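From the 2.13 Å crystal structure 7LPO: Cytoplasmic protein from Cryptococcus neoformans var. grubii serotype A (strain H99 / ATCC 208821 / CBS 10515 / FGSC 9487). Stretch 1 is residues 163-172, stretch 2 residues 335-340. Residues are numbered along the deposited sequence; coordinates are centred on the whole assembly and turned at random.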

# COMPACT_ATOMS: atom_id res chain seq x y z
N ALA A 163 -21.34 -14.13 4.43
CA ALA A 163 -22.08 -13.81 3.22
C ALA A 163 -21.63 -14.66 2.04
O ALA A 163 -22.45 -15.01 1.18
CB ALA A 163 -21.95 -12.32 2.90
N CYS A 164 -20.34 -15.01 1.99
CA CYS A 164 -19.77 -15.85 0.94
C CYS A 164 -19.94 -17.34 1.21
O CYS A 164 -19.43 -18.16 0.42
CB CYS A 164 -18.29 -15.53 0.75
SG CYS A 164 -18.01 -13.84 0.10
N GLY A 165 -20.65 -17.72 2.27
CA GLY A 165 -20.90 -19.12 2.54
C GLY A 165 -19.73 -19.87 3.11
O GLY A 165 -19.64 -21.08 2.94
N ILE A 166 -18.82 -19.18 3.78
CA ILE A 166 -17.58 -19.75 4.29
C ILE A 166 -17.69 -19.80 5.81
O ILE A 166 -18.11 -18.81 6.43
CB ILE A 166 -16.36 -18.93 3.85
CG1 ILE A 166 -16.04 -19.21 2.38
CG2 ILE A 166 -15.15 -19.25 4.70
CD1 ILE A 166 -15.18 -18.15 1.73
N ASP A 167 -17.33 -20.94 6.39
CA ASP A 167 -17.25 -21.06 7.84
C ASP A 167 -15.87 -20.62 8.30
O ASP A 167 -14.89 -21.36 8.06
CB ASP A 167 -17.52 -22.49 8.28
CG ASP A 167 -17.81 -22.61 9.78
OD1 ASP A 167 -17.33 -21.74 10.55
OD2 ASP A 167 -18.53 -23.56 10.19
N PRO A 168 -15.73 -19.47 8.95
CA PRO A 168 -14.38 -18.98 9.29
C PRO A 168 -13.56 -19.96 10.12
O PRO A 168 -12.32 -19.97 10.02
CB PRO A 168 -14.65 -17.69 10.08
CG PRO A 168 -16.08 -17.30 9.74
CD PRO A 168 -16.80 -18.58 9.46
N TYR A 169 -14.20 -20.79 10.93
CA TYR A 169 -13.49 -21.71 11.80
C TYR A 169 -12.91 -22.91 11.08
O TYR A 169 -12.16 -23.68 11.70
CB TYR A 169 -14.43 -22.15 12.92
CG TYR A 169 -14.90 -20.93 13.67
CD1 TYR A 169 -14.02 -20.19 14.44
CD2 TYR A 169 -16.21 -20.49 13.56
CE1 TYR A 169 -14.43 -19.06 15.11
CE2 TYR A 169 -16.63 -19.36 14.24
CZ TYR A 169 -15.74 -18.65 15.01
OH TYR A 169 -16.14 -17.52 15.69
N HIS A 170 -13.20 -23.08 9.79
CA HIS A 170 -12.66 -24.19 9.02
C HIS A 170 -11.56 -23.77 8.05
O HIS A 170 -11.07 -24.59 7.28
CB HIS A 170 -13.80 -24.89 8.27
CG HIS A 170 -14.81 -25.51 9.18
ND1 HIS A 170 -16.01 -26.02 8.73
CD2 HIS A 170 -14.81 -25.70 10.52
CE1 HIS A 170 -16.71 -26.48 9.76
NE2 HIS A 170 -16.00 -26.30 10.85
N LEU A 171 -11.15 -22.49 8.10
CA LEU A 171 -10.14 -21.98 7.18
C LEU A 171 -8.82 -22.70 7.37
O LEU A 171 -8.16 -23.09 6.39
CB LEU A 171 -9.96 -20.48 7.40
CG LEU A 171 -11.14 -19.59 7.00
CD1 LEU A 171 -11.05 -18.20 7.62
CD2 LEU A 171 -11.19 -19.51 5.47
N THR A 172 -8.41 -22.91 8.62
CA THR A 172 -7.11 -23.51 8.90
C THR A 172 -7.10 -25.00 8.57
O THR A 172 -6.14 -25.49 7.96
CB THR A 172 -6.76 -23.28 10.38
OG1 THR A 172 -6.62 -21.88 10.62
CG2 THR A 172 -5.47 -24.01 10.75
N GLY A 335 -12.16 -34.51 6.74
CA GLY A 335 -13.57 -34.35 6.51
C GLY A 335 -14.13 -32.98 6.80
O GLY A 335 -15.27 -32.70 6.42
N VAL A 336 -13.37 -32.11 7.47
CA VAL A 336 -13.84 -30.75 7.73
C VAL A 336 -13.92 -30.00 6.41
O VAL A 336 -13.02 -30.08 5.57
CB VAL A 336 -12.92 -30.04 8.73
CG1 VAL A 336 -13.24 -28.57 8.79
CG2 VAL A 336 -13.05 -30.68 10.12
N LYS A 337 -15.02 -29.27 6.22
CA LYS A 337 -15.28 -28.56 4.98
C LYS A 337 -15.25 -27.06 5.21
O LYS A 337 -15.63 -26.57 6.27
CB LYS A 337 -16.64 -28.96 4.40
CG LYS A 337 -16.71 -30.42 3.99
CD LYS A 337 -18.09 -30.81 3.51
CE LYS A 337 -18.13 -32.31 3.20
NZ LYS A 337 -19.52 -32.81 2.98
N LEU A 338 -14.77 -26.33 4.19
CA LEU A 338 -14.71 -24.88 4.30
C LEU A 338 -16.10 -24.25 4.33
O LEU A 338 -16.28 -23.17 4.89
CB LEU A 338 -13.92 -24.31 3.12
CG LEU A 338 -13.92 -22.79 2.99
CD1 LEU A 338 -13.14 -22.18 4.16
CD2 LEU A 338 -13.32 -22.32 1.66
N TRP A 339 -17.08 -24.92 3.76
CA TRP A 339 -18.35 -24.30 3.43
C TRP A 339 -19.33 -24.40 4.60
O TRP A 339 -19.51 -25.47 5.18
CB TRP A 339 -18.93 -24.97 2.19
CG TRP A 339 -17.90 -25.05 1.12
CD1 TRP A 339 -17.20 -26.14 0.74
CD2 TRP A 339 -17.43 -23.96 0.31
NE1 TRP A 339 -16.33 -25.82 -0.28
CE2 TRP A 339 -16.45 -24.48 -0.55
CE3 TRP A 339 -17.74 -22.60 0.23
CZ2 TRP A 339 -15.77 -23.69 -1.48
CZ3 TRP A 339 -17.07 -21.81 -0.69
CH2 TRP A 339 -16.10 -22.36 -1.53
N LEU A 340 -19.92 -23.26 4.94
CA LEU A 340 -20.99 -23.19 5.91
C LEU A 340 -22.09 -24.19 5.60
O LEU A 340 -22.62 -24.22 4.49
CB LEU A 340 -21.59 -21.78 5.88
CG LEU A 340 -21.31 -20.73 6.95
CD1 LEU A 340 -22.37 -19.63 6.78
CD2 LEU A 340 -21.31 -21.27 8.34
O HOH W 1 -21.47 -22.78 1.55

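Two segments of one chain, at least 166 residues apart in sequence wherever they touch, lie side by side and bury 492 Å² between them, both sides summed. They meet through a single beta bridge, Ile166 with Trp339, whose CA atoms are 4.7 Å apart. Two backbone hydrogen bonds frame the bridge: Leu340 N donates to Gly165 O (3.0 Å, N-H...O angle 151°), and Asp167 N donates to Leu338 O (2.9 Å, 166°). The residues flanking Ile166 are thus tied to the residues flanking Trp339, while the bridged pair itself exchanges no hydrogen bond. CA of Asp167 and CA of Leu340 also approach to 4.7 Å; farther along, His170 CA and Leu338 CA are 5.2 Å apart.

Gly165 lies just before the bridged residue, where the chain leaves its helix. It is the first residue to leave helical phi/psi, and its positive phi (76°), a conformation that favours glycine, belongs to a Schellman motif. Its carbonyl is used heavily: besides accepting from Leu340 N, Gly165 O makes a CA-H...O contact with Trp339 CA (3.5 Å) and lies 2.9 Å from the O atom of water 1, which also lies 3.5 Å from Leu340 O, a weak contact at best. Beyond the bridge, stretch 1 turns back on itself, with His170 N bonded to Asp167 O (3.0 Å) and Tyr169 N to the side-chain atom Asp167 OD1 (3.3 Å). These bonds hold the turn that carries His170, whose CA-to-CB bond points toward stretch 2.

His170 makes the polar side-chain contact of the interface. Its ND1 donates to Lys337 O at a short 2.5 Å; the 135° angle at hydrogen is well off linear, although the acceptor sits near the ring plane, at the edge, as a ring nitrogen requires. The ring also serves as an apolar surface: Val336 CG1 lies over one face, 3.7 Å from the centroid of the His170 ring and 20° off the ring normal, a CH-pi contact. Lys337 takes part through its carbonyl, its own CA-to-CB bond pointing away.

Leu338 is the apolar hub and has the largest area covered by the opposing stretch, 88 Å². Its CA-to-CB bond points away, yet with chi1 t and chi2 p the end of the side chain comes nearer, and Leu338 CD1 meets both Ile166 CG2 and Leu171 CD2 at 3.6 Å. Leu171 likewise starts away and reaches back. Elsewhere along the contact, Leu340 CD2 lies 4.0 Å from Asp167 CB, a contact with the aliphatic part of the acid, while Asp167 OD1 and OD2 find hydrogen bonds elsewhere in the structure. The Trp339 ring has Gly165 O and Cys164 O near its plane, at the edge, and Trp339 CZ3 makes a looser apolar contact with Ile166 CG1 at 4.2 Å.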